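Local coordinates for probable 2-hydroxyhepta-2,4-diene-1,7-dioate isomerase (Thermus thermophilus, PDB 2DFU), which probably acts as a metal-dependent isomerase or acetylpyruvate hydrolase of the fumarylacetoacetate hydrolase family, at residues A[47-52]-A[218-223]; A[79-84]-A[160-165]; A[116-121]-A[222-227]; A[139-144]-A[168-173]. All coordinates share one frame; numbering follows the deposited sequence.

Contact 1: residues A[47-52]-A[218-223]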
loop_
_atom_site.group_PDB
_atom_site.type_symbol
_atom_site.label_atom_id
_atom_site.label_comp_id
_atom_site.label_asym_id
_atom_site.label_seq_id
_atom_site.Cartn_x
_atom_site.Cartn_y
_atom_site.Cartn_z
ATOM N N PRO A 47 -5.841 -7.308 -0.329
ATOM C CA PRO A 47 -4.507 -6.944 0.164
ATOM C C PRO A 47 -4.345 -5.652 0.941
ATOM O O PRO A 47 -4.967 -4.646 0.622
ATOM C CB PRO A 47 -3.669 -6.930 -1.112
ATOM C CG PRO A 47 -4.639 -6.396 -2.118
ATOM C CD PRO A 47 -5.904 -7.174 -1.800
ATOM N N THR A 48 -3.499 -5.689 1.970
ATOM C CA THR A 48 -3.215 -4.493 2.744
ATOM C C THR A 48 -2.189 -3.741 1.906
ATOM O O THR A 48 -2.013 -2.533 2.047
ATOM C CB THR A 48 -2.590 -4.820 4.120
ATOM O OG1 THR A 48 -1.314 -5.452 3.934
ATOM C CG2 THR A 48 -3.513 -5.737 4.920
ATOM N N LYS A 49 -1.514 -4.475 1.025
ATOM C CA LYS A 49 -0.507 -3.895 0.139
ATOM C C LYS A 49 -0.128 -4.876 -0.968
ATOM O O LYS A 49 -0.365 -6.076 -0.851
ATOM C CB LYS A 49 0.739 -3.500 0.936
ATOM C CG LYS A 49 1.411 -4.653 1.662
ATOM C CD LYS A 49 2.596 -4.152 2.483
ATOM C CE LYS A 49 3.284 -5.293 3.222
ATOM N NZ LYS A 49 2.371 -5.890 4.222
ATOM N N ILE A 50 0.458 -4.359 -2.041
ATOM C CA ILE A 50 0.859 -5.186 -3.176
ATOM C C ILE A 50 2.333 -4.953 -3.470
ATOM O O ILE A 50 2.731 -3.853 -3.858
ATOM C CB ILE A 50 0.005 -4.834 -4.408
ATOM C CG1 ILE A 50 -1.466 -5.134 -4.097
ATOM C CG2 ILE A 50 0.470 -5.621 -5.631
ATOM C CD1 ILE A 50 -2.443 -4.281 -4.865
ATOM N N VAL A 51 3.146 -5.989 -3.263
ATOM C CA VAL A 51 4.587 -5.899 -3.484
ATOM C C VAL A 51 4.945 -6.508 -4.836
ATOM O O VAL A 51 4.549 -7.633 -5.144
ATOM C CB VAL A 51 5.356 -6.631 -2.360
ATOM C CG1 VAL A 51 6.837 -6.370 -2.486
ATOM C CG2 VAL A 51 4.852 -6.165 -0.999
ATOM N N CYS A 52 5.699 -5.772 -5.649
ATOM C CA CYS A 52 6.040 -6.270 -6.974
ATOM C C CYS A 52 7.531 -6.375 -7.248
ATOM O O CYS A 52 8.321 -5.562 -6.779
ATOM C CB CYS A 52 5.401 -5.376 -8.029
ATOM S SG CYS A 52 3.749 -4.816 -7.572
ATOM N N THR A 218 6.744 -7.243 6.804
ATOM C CA THR A 218 5.821 -8.319 7.139
ATOM C C THR A 218 4.696 -8.386 6.112
ATOM O O THR A 218 4.041 -7.382 5.823
ATOM C CB THR A 218 5.202 -8.126 8.540
ATOM O OG1 THR A 218 6.224 -8.273 9.533
ATOM C CG2 THR A 218 4.123 -9.160 8.802
ATOM N N LEU A 219 4.496 -9.568 5.542
ATOM C CA LEU A 219 3.441 -9.769 4.561
ATOM C C LEU A 219 2.224 -10.264 5.318
ATOM O O LEU A 219 2.322 -11.212 6.100
ATOM C CB LEU A 219 3.878 -10.798 3.517
ATOM C CG LEU A 219 4.859 -10.252 2.482
ATOM C CD1 LEU A 219 5.451 -11.397 1.672
ATOM C CD2 LEU A 219 4.132 -9.258 1.579
ATOM N N GLU A 220 1.087 -9.607 5.100
ATOM C CA GLU A 220 -0.158 -9.959 5.776
ATOM C C GLU A 220 -0.996 -10.943 4.979
ATOM O O GLU A 220 -0.816 -11.090 3.770
ATOM C CB GLU A 220 -1.003 -8.706 6.020
ATOM C CG GLU A 220 -0.430 -7.722 7.022
ATOM C CD GLU A 220 -0.365 -8.296 8.427
ATOM O OE1 GLU A 220 -1.399 -8.806 8.911
ATOM O OE2 GLU A 220 0.716 -8.240 9.046
ATOM N N PRO A 221 -1.924 -11.641 5.653
ATOM C CA PRO A 221 -2.768 -12.594 4.934
ATOM C C PRO A 221 -3.509 -11.829 3.840
ATOM O O PRO A 221 -3.979 -10.708 4.066
ATOM C CB PRO A 221 -3.710 -13.103 6.020
ATOM C CG PRO A 221 -2.856 -13.059 7.244
ATOM C CD PRO A 221 -2.173 -11.713 7.105
ATOM N N LEU A 222 -3.583 -12.443 2.661
ATOM C CA LEU A 222 -4.240 -11.887 1.484
ATOM C C LEU A 222 -3.481 -10.758 0.769
ATOM O O LEU A 222 -4.008 -10.141 -0.157
ATOM C CB LEU A 222 -5.677 -11.466 1.824
ATOM C CG LEU A 222 -6.507 -12.627 2.408
ATOM C CD1 LEU A 222 -7.950 -12.186 2.634
ATOM C CD2 LEU A 222 -6.470 -13.820 1.467
ATOM N N ASP A 223 -2.244 -10.485 1.188
ATOM C CA ASP A 223 -1.438 -9.486 0.483
ATOM C C ASP A 223 -1.108 -10.143 -0.856
ATOM O O ASP A 223 -1.105 -11.369 -0.963
ATOM C CB ASP A 223 -0.125 -9.186 1.212
ATOM C CG ASP A 223 -0.266 -8.093 2.250
ATOM O OD1 ASP A 223 -1.315 -7.420 2.277
ATOM O OD2 ASP A 223 0.687 -7.895 3.029
#
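Thr-48 and Lys-49 both grip the carboxylate of Asp-223, and most of the polar contact runs through that one group. Three donors meet at OD1. Thr-48 OG1 lies 2.6 Å from Asp-223 OD1 and uses its syn lone pair. Thr-48 N comes nearly along the C-O axis at 2.8 Å from the same Asp-223 OD1. Lys-49 N is a longer partner, 3.2 Å from Asp-223 OD1, and stands above the carboxylate plane. Thr-48 OG1 can join its own backbone N at Asp-223 because it sits between N and the carbonyl carbon (chi1 64°).

The ionic part falls to OD2. Lys-49 NZ forms a salt bridge of 2.9 Å with Asp-223 OD2, and the bend at the end of its chain (chi4 -64°) also brings NZ to 2.8 Å from Thr-218 O. Glu-220 N donates to Asp-223 OD2 from the opposite face of the carboxylate. Glu-220 to Asp-223 form a type II beta turn, so the carboxylate ties this turn, just before strand 224-226, to the start of strand 50-53. An alanine in place of Asp-223 would probably leave the Lys-49 ammonium without its charged mate and the Glu-220 end of the turn less firmly held.

Contacts without hydrogen bonds are fewer. Pro-47 CA rests 3.3 Å from Leu-222 O. The apolar pair is Val-51 CG2 with Leu-219 CD2 at 4.1 Å, beside Ile-213 of helix 206-214. Glu-220 OE1 forms a salt bridge with Arg-124, while Thr-218 OG1 bonds to Asp-165 of the second subunit.

Contact 2: residues A[79-84]-A[160-165]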
loop_
_atom_site.group_PDB
_atom_site.type_symbol
_atom_site.label_atom_id
_atom_site.label_comp_id
_atom_site.label_asym_id
_atom_site.label_seq_id
_atom_site.Cartn_x
_atom_site.Cartn_y
_atom_site.Cartn_z
ATOM N N PHE A 79 8.880 -2.872 -5.811
ATOM C CA PHE A 79 8.102 -1.644 -5.868
ATOM C C PHE A 79 6.690 -1.956 -5.394
ATOM O O PHE A 79 6.251 -3.110 -5.430
ATOM C CB PHE A 79 8.099 -1.009 -7.270
ATOM C CG PHE A 79 7.480 -1.856 -8.343
ATOM C CD1 PHE A 79 8.247 -2.772 -9.055
ATOM C CD2 PHE A 79 6.140 -1.699 -8.680
ATOM C CE1 PHE A 79 7.687 -3.517 -10.096
ATOM C CE2 PHE A 79 5.570 -2.438 -9.718
ATOM C CZ PHE A 79 6.343 -3.347 -10.428
ATOM N N LEU A 80 5.986 -0.929 -4.929
ATOM C CA LEU A 80 4.632 -1.103 -4.409
ATOM C C LEU A 80 3.530 -0.569 -5.309
ATOM O O LEU A 80 3.749 0.298 -6.153
ATOM C CB LEU A 80 4.503 -0.409 -3.049
ATOM C CG LEU A 80 5.487 -0.806 -1.949
ATOM C CD1 LEU A 80 5.424 0.226 -0.825
ATOM C CD2 LEU A 80 5.159 -2.206 -1.421
ATOM N N LYS A 81 2.337 -1.110 -5.107
ATOM C CA LYS A 81 1.142 -0.682 -5.813
ATOM C C LYS A 81 0.097 -0.578 -4.709
ATOM O O LYS A 81 0.080 -1.392 -3.785
ATOM C CB LYS A 81 0.707 -1.714 -6.862
ATOM C CG LYS A 81 1.528 -1.685 -8.146
ATOM C CD LYS A 81 1.281 -2.927 -8.999
ATOM C CE LYS A 81 0.395 -2.668 -10.207
ATOM N NZ LYS A 81 1.109 -2.043 -11.354
ATOM N N GLY A 82 -0.746 0.442 -4.771
ATOM C CA GLY A 82 -1.774 0.571 -3.759
ATOM C C GLY A 82 -2.973 -0.250 -4.184
ATOM O O GLY A 82 -3.080 -0.602 -5.354
ATOM N N PRO A 83 -3.881 -0.596 -3.260
ATOM C CA PRO A 83 -5.072 -1.383 -3.599
ATOM C C PRO A 83 -5.937 -0.702 -4.666
ATOM O O PRO A 83 -6.720 -1.360 -5.347
ATOM C CB PRO A 83 -5.793 -1.503 -2.261
ATOM C CG PRO A 83 -4.648 -1.547 -1.282
ATOM C CD PRO A 83 -3.752 -0.447 -1.797
ATOM N N ASN A 84 -5.793 0.614 -4.813
ATOM C CA ASN A 84 -6.567 1.354 -5.809
ATOM C C ASN A 84 -6.255 0.876 -7.234
ATOM O O ASN A 84 -7.049 1.087 -8.151
ATOM C CB ASN A 84 -6.262 2.847 -5.714
ATOM C CG ASN A 84 -4.804 3.164 -6.021
ATOM O OD1 ASN A 84 -3.907 2.815 -5.250
ATOM N ND2 ASN A 84 -4.562 3.811 -7.155
ATOM N N ARG A 160 2.787 7.025 -9.972
ATOM C CA ARG A 160 1.753 7.021 -10.995
ATOM C C ARG A 160 2.121 6.120 -12.163
ATOM O O ARG A 160 1.272 5.785 -12.985
ATOM C CB ARG A 160 1.393 8.437 -11.473
ATOM C CG ARG A 160 2.495 9.263 -12.025
ATOM C CD ARG A 160 1.959 10.636 -12.404
ATOM N NE ARG A 160 3.047 11.494 -12.844
ATOM C CZ ARG A 160 2.895 12.608 -13.548
ATOM N NH1 ARG A 160 1.685 13.023 -13.904
ATOM N NH2 ARG A 160 3.964 13.302 -13.906
ATOM N N ALA A 161 3.377 5.692 -12.218
ATOM C CA ALA A 161 3.806 4.804 -13.290
ATOM C C ALA A 161 3.243 3.398 -13.094
ATOM O O ALA A 161 2.907 2.716 -14.060
ATOM C CB ALA A 161 5.329 4.734 -13.343
ATOM N N LYS A 162 3.125 2.984 -11.838
ATOM C CA LYS A 162 2.659 1.643 -11.502
ATOM C C LYS A 162 1.411 1.564 -10.623
ATOM O O LYS A 162 0.722 0.542 -10.611
ATOM C CB LYS A 162 3.781 0.888 -10.780
ATOM C CG LYS A 162 5.043 0.623 -11.598
ATOM C CD LYS A 162 4.844 -0.571 -12.529
ATOM C CE LYS A 162 6.170 -1.042 -13.124
ATOM N NZ LYS A 162 5.980 -2.168 -14.086
ATOM N N SER A 163 1.119 2.630 -9.888
ATOM C CA SER A 163 -0.003 2.593 -8.967
ATOM C C SER A 163 -1.213 3.478 -9.261
ATOM O O SER A 163 -1.975 3.815 -8.349
ATOM C CB SER A 163 0.513 2.876 -7.556
ATOM O OG SER A 163 -0.434 2.474 -6.582
ATOM N N ALA A 164 -1.398 3.853 -10.523
ATOM C CA ALA A 164 -2.553 4.659 -10.905
ATOM C C ALA A 164 -3.777 3.752 -10.790
ATOM O O ALA A 164 -3.642 2.529 -10.810
ATOM C CB ALA A 164 -2.399 5.156 -12.351
ATOM N N ASP A 165 -4.965 4.334 -10.665
ATOM C CA ASP A 165 -6.183 3.533 -10.562
ATOM C C ASP A 165 -6.284 2.503 -11.694
ATOM O O ASP A 165 -5.981 2.807 -12.842
ATOM C CB ASP A 165 -7.428 4.433 -10.593
ATOM C CG ASP A 165 -7.593 5.257 -9.321
ATOM O OD1 ASP A 165 -6.955 4.933 -8.298
ATOM O OD2 ASP A 165 -8.381 6.223 -9.342
#
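Lys-81 and Lys-162 belong to a charged cluster around Asp-145, consistent with the acidic metal site of the fumarylacetoacetate hydrolase fold. Here strand 78-81 and the turn after it run beside the end of helix 159-162. Lys-81 NZ donates to Lys-162 O over 2.7 Å, in the carbonyl plane and on a lone pair. Bends at chi3 and chi4 curl the lysine chain back to this oxygen. Lys-81 NZ also forms a salt bridge with Asp-145 OD1. Lys-162 NZ takes Asp-145 OD2 and Thr-147 OG1. Lys-81 NZ and Lys-162 NZ lie 5.6 Å apart, with Asp-145 bridging them.

The aliphatic part of Lys-162 crosses the Phe-79 side chain at about a right angle. Its CD lies 3.5 Å from Phe-79 CE2.

Ser-163 is the first residue to leave helical angles. Its OG, anti to the backbone N (chi1 -163°), accepts an almost straight bond of 2.7 Å from Gly-82 N. Asn-84 ND2 then serves two acceptors. It reaches Ser-163 O at 2.8 Å and the anti side of Asp-165 OD1 at 2.9 Å. The amide and carboxylate planes stand 71° apart.

Phe-79 and Lys-81 pair through their backbones with Cys-52 and Ile-50 of strand 50-53. The Phe-79 ring meets Trp-158 edge-to-face. Ser-163 packs on Met-217 of the second subunit. Helix 149-154 packs on helix 159-162, Val-151 against Arg-160 and Ala-161, and Gln-152 against Lys-162.

Contact 3: residues A[116-121]-A[222-227]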
loop_
_atom_site.group_PDB
_atom_site.type_symbol
_atom_site.label_atom_id
_atom_site.label_comp_id
_atom_site.label_asym_id
_atom_site.label_seq_id
_atom_site.Cartn_x
_atom_site.Cartn_y
_atom_site.Cartn_z
ATOM N N GLU A 116 1.890 -11.354 -15.621
ATOM C CA GLU A 116 2.679 -11.943 -14.540
ATOM C C GLU A 116 1.945 -12.935 -13.654
ATOM O O GLU A 116 0.717 -12.892 -13.523
ATOM C CB GLU A 116 3.223 -10.832 -13.635
ATOM C CG GLU A 116 4.070 -9.784 -14.344
ATOM C CD GLU A 116 4.578 -8.710 -13.396
ATOM O OE1 GLU A 116 4.633 -8.967 -12.174
ATOM O OE2 GLU A 116 4.940 -7.614 -13.872
ATOM N N LEU A 117 2.710 -13.830 -13.037
ATOM C CA LEU A 117 2.142 -14.792 -12.102
ATOM C C LEU A 117 2.035 -14.005 -10.799
ATOM O O LEU A 117 2.977 -13.309 -10.415
ATOM C CB LEU A 117 3.079 -15.979 -11.891
ATOM C CG LEU A 117 2.687 -16.902 -10.726
ATOM C CD1 LEU A 117 1.464 -17.717 -11.110
ATOM C CD2 LEU A 117 3.840 -17.831 -10.384
ATOM N N ALA A 118 0.895 -14.098 -10.125
ATOM C CA ALA A 118 0.713 -13.374 -8.875
ATOM C C ALA A 118 0.515 -14.326 -7.699
ATOM O O ALA A 118 -0.076 -15.393 -7.841
ATOM C CB ALA A 118 -0.472 -12.425 -8.993
ATOM N N VAL A 119 1.018 -13.938 -6.533
ATOM C CA VAL A 119 0.878 -14.772 -5.355
ATOM C C VAL A 119 -0.009 -14.110 -4.318
ATOM O O VAL A 119 0.091 -12.910 -4.083
ATOM C CB VAL A 119 2.246 -15.053 -4.703
ATOM C CG1 VAL A 119 2.075 -15.991 -3.530
ATOM C CG2 VAL A 119 3.192 -15.644 -5.716
ATOM N N VAL A 120 -0.887 -14.896 -3.706
ATOM C CA VAL A 120 -1.756 -14.376 -2.662
ATOM C C VAL A 120 -1.312 -15.050 -1.368
ATOM O O VAL A 120 -1.398 -16.263 -1.223
ATOM C CB VAL A 120 -3.249 -14.698 -2.927
ATOM C CG1 VAL A 120 -4.102 -14.138 -1.799
ATOM C CG2 VAL A 120 -3.689 -14.098 -4.270
ATOM N N VAL A 121 -0.827 -14.249 -0.433
ATOM C CA VAL A 121 -0.344 -14.755 0.839
ATOM C C VAL A 121 -1.450 -15.305 1.724
ATOM O O VAL A 121 -2.515 -14.702 1.858
ATOM C CB VAL A 121 0.416 -13.645 1.581
ATOM C CG1 VAL A 121 0.812 -14.104 2.980
ATOM C CG2 VAL A 121 1.638 -13.251 0.764
ATOM N N LEU A 222 -3.583 -12.443 2.661
ATOM C CA LEU A 222 -4.240 -11.887 1.484
ATOM C C LEU A 222 -3.481 -10.758 0.769
ATOM O O LEU A 222 -4.008 -10.141 -0.157
ATOM C CB LEU A 222 -5.677 -11.466 1.824
ATOM C CG LEU A 222 -6.507 -12.627 2.408
ATOM C CD1 LEU A 222 -7.950 -12.186 2.634
ATOM C CD2 LEU A 222 -6.470 -13.820 1.467
ATOM N N ASP A 223 -2.244 -10.485 1.188
ATOM C CA ASP A 223 -1.438 -9.486 0.483
ATOM C C ASP A 223 -1.108 -10.143 -0.856
ATOM O O ASP A 223 -1.105 -11.369 -0.963
ATOM C CB ASP A 223 -0.125 -9.186 1.212
ATOM C CG ASP A 223 -0.266 -8.093 2.250
ATOM O OD1 ASP A 223 -1.315 -7.420 2.277
ATOM O OD2 ASP A 223 0.687 -7.895 3.029
ATOM N N VAL A 224 -0.824 -9.332 -1.866
ATOM C CA VAL A 224 -0.505 -9.850 -3.188
ATOM C C VAL A 224 0.950 -9.537 -3.543
ATOM O O VAL A 224 1.460 -8.455 -3.237
ATOM C CB VAL A 224 -1.455 -9.231 -4.261
ATOM C CG1 VAL A 224 -1.000 -9.600 -5.656
ATOM C CG2 VAL A 224 -2.880 -9.722 -4.033
ATOM N N VAL A 225 1.625 -10.493 -4.165
ATOM C CA VAL A 225 3.016 -10.294 -4.571
ATOM C C VAL A 225 3.123 -10.664 -6.041
ATOM O O VAL A 225 2.684 -11.749 -6.434
ATOM C CB VAL A 225 3.979 -11.195 -3.747
ATOM C CG1 VAL A 225 5.406 -11.030 -4.243
ATOM C CG2 VAL A 225 3.891 -10.842 -2.258
ATOM N N LEU A 226 3.669 -9.759 -6.853
ATOM C CA LEU A 226 3.838 -10.009 -8.286
ATOM C C LEU A 226 5.257 -10.521 -8.519
ATOM O O LEU A 226 6.210 -10.021 -7.920
ATOM C CB LEU A 226 3.600 -8.728 -9.096
ATOM C CG LEU A 226 2.277 -7.983 -8.868
ATOM C CD1 LEU A 226 2.087 -6.950 -9.982
ATOM C CD2 LEU A 226 1.108 -8.947 -8.850
ATOM N N THR A 227 5.400 -11.504 -9.403
ATOM C CA THR A 227 6.701 -12.116 -9.652
ATOM C C THR A 227 7.481 -11.742 -10.921
ATOM O O THR A 227 8.313 -12.524 -11.386
ATOM C CB THR A 227 6.555 -13.642 -9.607
ATOM O OG1 THR A 227 5.687 -14.070 -10.664
ATOM C CG2 THR A 227 5.945 -14.070 -8.283
HETATM O O HOH W 1 5.704 -13.756 -13.141
#
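Val-119 and Val-225 form the hydrogen-bonded pair at the middle of this antiparallel contact. Val-119 N donates to Val-225 O over 2.8 Å, and Val-225 N returns a bond of 2.9 Å to Val-119 O. Ala-118 with Leu-226 and Val-120 with Val-224 are the non-hydrogen-bonded pairs on either side. Near one end Val-121 N bonds to Asp-223 O. Val-121 O then takes Leu-222 N at 2.6 Å, while Asp-223 N is used inside the beta turn.

At the other end Thr-227 N meets Leu-117 O nearly end-on to the carbonyl, 3.2 Å away. Thr-227 OG1 lies 2.8 Å from the same Leu-117 O, because it sits between its own N and carbonyl carbon (chi1 63°). A water bonds to Thr-227 OG1 and accepts from Leu-117 N. A valine in place of Thr-227 would probably leave the water without its hydroxyl partner and take the polar OG1 away from Leu-117 O.

Strands 111-121 and 224-226 are neighbours in the beta-rich core of the fumarylacetoacetate hydrolase fold. Ala-118 CB packs on Leu-226 CD2 at 3.8 Å. On this face Ala-118 and Val-224 touch Leu-170 and Leu-226 touches Leu-168, both of strand 168-175. Val-119 and Val-225 look the opposite way, onto helix 206-214. There Val-119 CG2 also meets Thr-227 CG2 at 4.1 Å.

Glu-116 crosses Leu-226 at about a right angle, its OE1 3.3 Å from Leu-226 CB. Its OE2 lies near Asp-145, an acidic pair that could share a bound metal, as in family relatives. Gly-228 N makes a weak hydrogen bond to OE1.

Contact 4: residues A[139-144]-A[168-173]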
loop_
_atom_site.group_PDB
_atom_site.type_symbol
_atom_site.label_atom_id
_atom_site.label_comp_id
_atom_site.label_asym_id
_atom_site.label_seq_id
_atom_site.Cartn_x
_atom_site.Cartn_y
_atom_site.Cartn_z
ATOM N N GLY A 139 -2.607 -19.118 -2.446
ATOM C CA GLY A 139 -2.719 -19.585 -3.813
ATOM C C GLY A 139 -2.088 -18.677 -4.848
ATOM O O GLY A 139 -1.485 -17.665 -4.518
ATOM N N TYR A 140 -2.258 -19.040 -6.113
ATOM C CA TYR A 140 -1.687 -18.296 -7.221
ATOM C C TYR A 140 -2.753 -17.782 -8.176
ATOM O O TYR A 140 -3.758 -18.443 -8.416
ATOM C CB TYR A 140 -0.715 -19.199 -7.977
ATOM C CG TYR A 140 0.352 -19.765 -7.080
ATOM C CD1 TYR A 140 1.518 -19.042 -6.815
ATOM C CD2 TYR A 140 0.173 -20.993 -6.438
ATOM C CE1 TYR A 140 2.476 -19.523 -5.928
ATOM C CE2 TYR A 140 1.127 -21.484 -5.547
ATOM C CZ TYR A 140 2.274 -20.739 -5.297
ATOM O OH TYR A 140 3.209 -21.189 -4.403
ATOM N N THR A 141 -2.530 -16.593 -8.718
ATOM C CA THR A 141 -3.481 -16.024 -9.653
ATOM C C THR A 141 -2.702 -15.304 -10.742
ATOM O O THR A 141 -1.476 -15.378 -10.783
ATOM C CB THR A 141 -4.487 -15.072 -8.930
ATOM O OG1 THR A 141 -5.540 -14.723 -9.836
ATOM C CG2 THR A 141 -3.794 -13.804 -8.431
ATOM N N VAL A 142 -3.402 -14.613 -11.626
ATOM C CA VAL A 142 -2.744 -13.927 -12.728
ATOM C C VAL A 142 -2.927 -12.423 -12.620
ATOM O O VAL A 142 -3.897 -11.951 -12.030
ATOM C CB VAL A 142 -3.325 -14.404 -14.079
ATOM C CG1 VAL A 142 -2.462 -13.920 -15.225
ATOM C CG2 VAL A 142 -3.434 -15.928 -14.082
ATOM N N ALA A 143 -1.998 -11.670 -13.196
ATOM C CA ALA A 143 -2.093 -10.219 -13.157
ATOM C C ALA A 143 -1.501 -9.579 -14.390
ATOM O O ALA A 143 -0.753 -10.201 -15.142
ATOM C CB ALA A 143 -1.372 -9.678 -11.934
ATOM N N VAL A 144 -1.869 -8.326 -14.600
ATOM C CA VAL A 144 -1.311 -7.539 -15.679
ATOM C C VAL A 144 -0.783 -6.311 -14.949
ATOM O O VAL A 144 -1.554 -5.549 -14.369
ATOM C CB VAL A 144 -2.362 -7.080 -16.704
ATOM C CG1 VAL A 144 -1.738 -6.060 -17.634
ATOM C CG2 VAL A 144 -2.882 -8.257 -17.489
ATOM N N LEU A 168 -3.815 -2.583 -12.088
ATOM C CA LEU A 168 -3.561 -3.963 -11.707
ATOM C C LEU A 168 -4.740 -4.918 -11.862
ATOM O O LEU A 168 -5.387 -5.291 -10.879
ATOM C CB LEU A 168 -3.031 -4.050 -10.266
ATOM C CG LEU A 168 -2.608 -5.467 -9.836
ATOM C CD1 LEU A 168 -1.463 -5.964 -10.723
ATOM C CD2 LEU A 168 -2.189 -5.469 -8.374
ATOM N N PRO A 169 -5.064 -5.294 -13.108
ATOM C CA PRO A 169 -6.176 -6.231 -13.296
ATOM C C PRO A 169 -5.687 -7.499 -12.582
ATOM O O PRO A 169 -4.513 -7.857 -12.708
ATOM C CB PRO A 169 -6.219 -6.410 -14.814
ATOM C CG PRO A 169 -5.786 -5.067 -15.323
ATOM C CD PRO A 169 -4.621 -4.728 -14.399
ATOM N N LEU A 170 -6.554 -8.169 -11.830
ATOM C CA LEU A 170 -6.116 -9.358 -11.102
ATOM C C LEU A 170 -7.198 -10.426 -11.050
ATOM O O LEU A 170 -8.334 -10.145 -10.671
ATOM C CB LEU A 170 -5.711 -8.969 -9.673
ATOM C CG LEU A 170 -5.015 -10.030 -8.815
ATOM C CD1 LEU A 170 -3.530 -10.055 -9.151
ATOM C CD2 LEU A 170 -5.205 -9.707 -7.345
ATOM N N GLY A 171 -6.835 -11.653 -11.418
ATOM C CA GLY A 171 -7.800 -12.743 -11.410
ATOM C C GLY A 171 -7.442 -13.849 -12.391
ATOM O O GLY A 171 -6.279 -13.990 -12.761
ATOM N N PRO A 172 -8.419 -14.651 -12.844
ATOM C CA PRO A 172 -9.851 -14.612 -12.511
ATOM C C PRO A 172 -10.106 -15.187 -11.124
ATOM O O PRO A 172 -11.140 -14.942 -10.497
ATOM C CB PRO A 172 -10.463 -15.501 -13.585
ATOM C CG PRO A 172 -9.417 -16.604 -13.685
ATOM C CD PRO A 172 -8.122 -15.790 -13.738
ATOM N N TRP A 173 -9.155 -15.986 -10.667
ATOM C CA TRP A 173 -9.280 -16.606 -9.371
ATOM C C TRP A 173 -7.930 -17.141 -8.965
ATOM O O TRP A 173 -6.942 -17.017 -9.675
ATOM C CB TRP A 173 -10.313 -17.744 -9.432
ATOM C CG TRP A 173 -10.238 -18.497 -10.714
ATOM C CD1 TRP A 173 -9.168 -19.301 -11.163
ATOM C CD2 TRP A 173 -11.302 -18.650 -11.686
ATOM N NE1 TRP A 173 -9.449 -19.938 -12.332
ATOM C CE2 TRP A 173 -10.824 -19.521 -12.702
ATOM C CE3 TRP A 173 -12.582 -18.129 -11.793
ATOM C CZ2 TRP A 173 -11.620 -19.832 -13.785
ATOM C CZ3 TRP A 173 -13.387 -18.441 -12.874
ATOM C CH2 TRP A 173 -12.898 -19.294 -13.884
#
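Leu-170 CD1 is the apolar centre where two antiparallel strands of the fumarylacetoacetate hydrolase core, 137-148 and 168-175, lie side by side. It touches Ala-143 CB at 3.5 Å and Thr-141 CG2 at 3.8 Å. Leu-170 CG, anti to the backbone N (chi1 -171°), helps bring the branch over strand 137-148. Leu-168 CD1 reaches the same Ala-143 methyl from farther along the strand. Val-144 CB rests on Pro-169 CD at 4.0 Å. Ala-118 of strand 111-121 closes on Leu-170, while Val-142 faces the other way, toward Val-244 and Leu-252.

Outward come the backbone bonds. Gly-171 N donates to Val-142 O over 3.0 Å, nearly straight. The return bond from Val-142 N to Gly-171 O is more bent, and Val-144 N holds Pro-169 O. The backbone angles of Gly-171 call for glycine, since a beta carbon would jam against Leu-170 O.

A cis peptide before Pro-172 then turns the chain. Pro-172 CG sits over the centre of the Trp-173 ring, whose NE1 bonds to Val-249 O. At the polar edge Thr-141 OG1 donates to Trp-173 O over 2.7 Å, from 56° above the carbonyl plane.

In the fold
Contacts 1 and 3 share Leu-222 and Asp-223, and their centres lie about 8 Å apart. Strand 50-53 joins them by running parallel to strand 224-226. Contact 4 continues the same series, again about 8 Å from contact 3 between centres, through Ala-118 N to Thr-141 O and Glu-116 N to Ala-143 O. Contact 2 sits about 13 Å from contact 1 between centres, linked by the pairing of strands 50-53 and 78-81. Contacts 2 and 3 bring Lys-81, Lys-162 and Glu-116 toward Asp-145, probably near the metal and substrate pocket. Contacts 1 and 2 both also touch the second subunit.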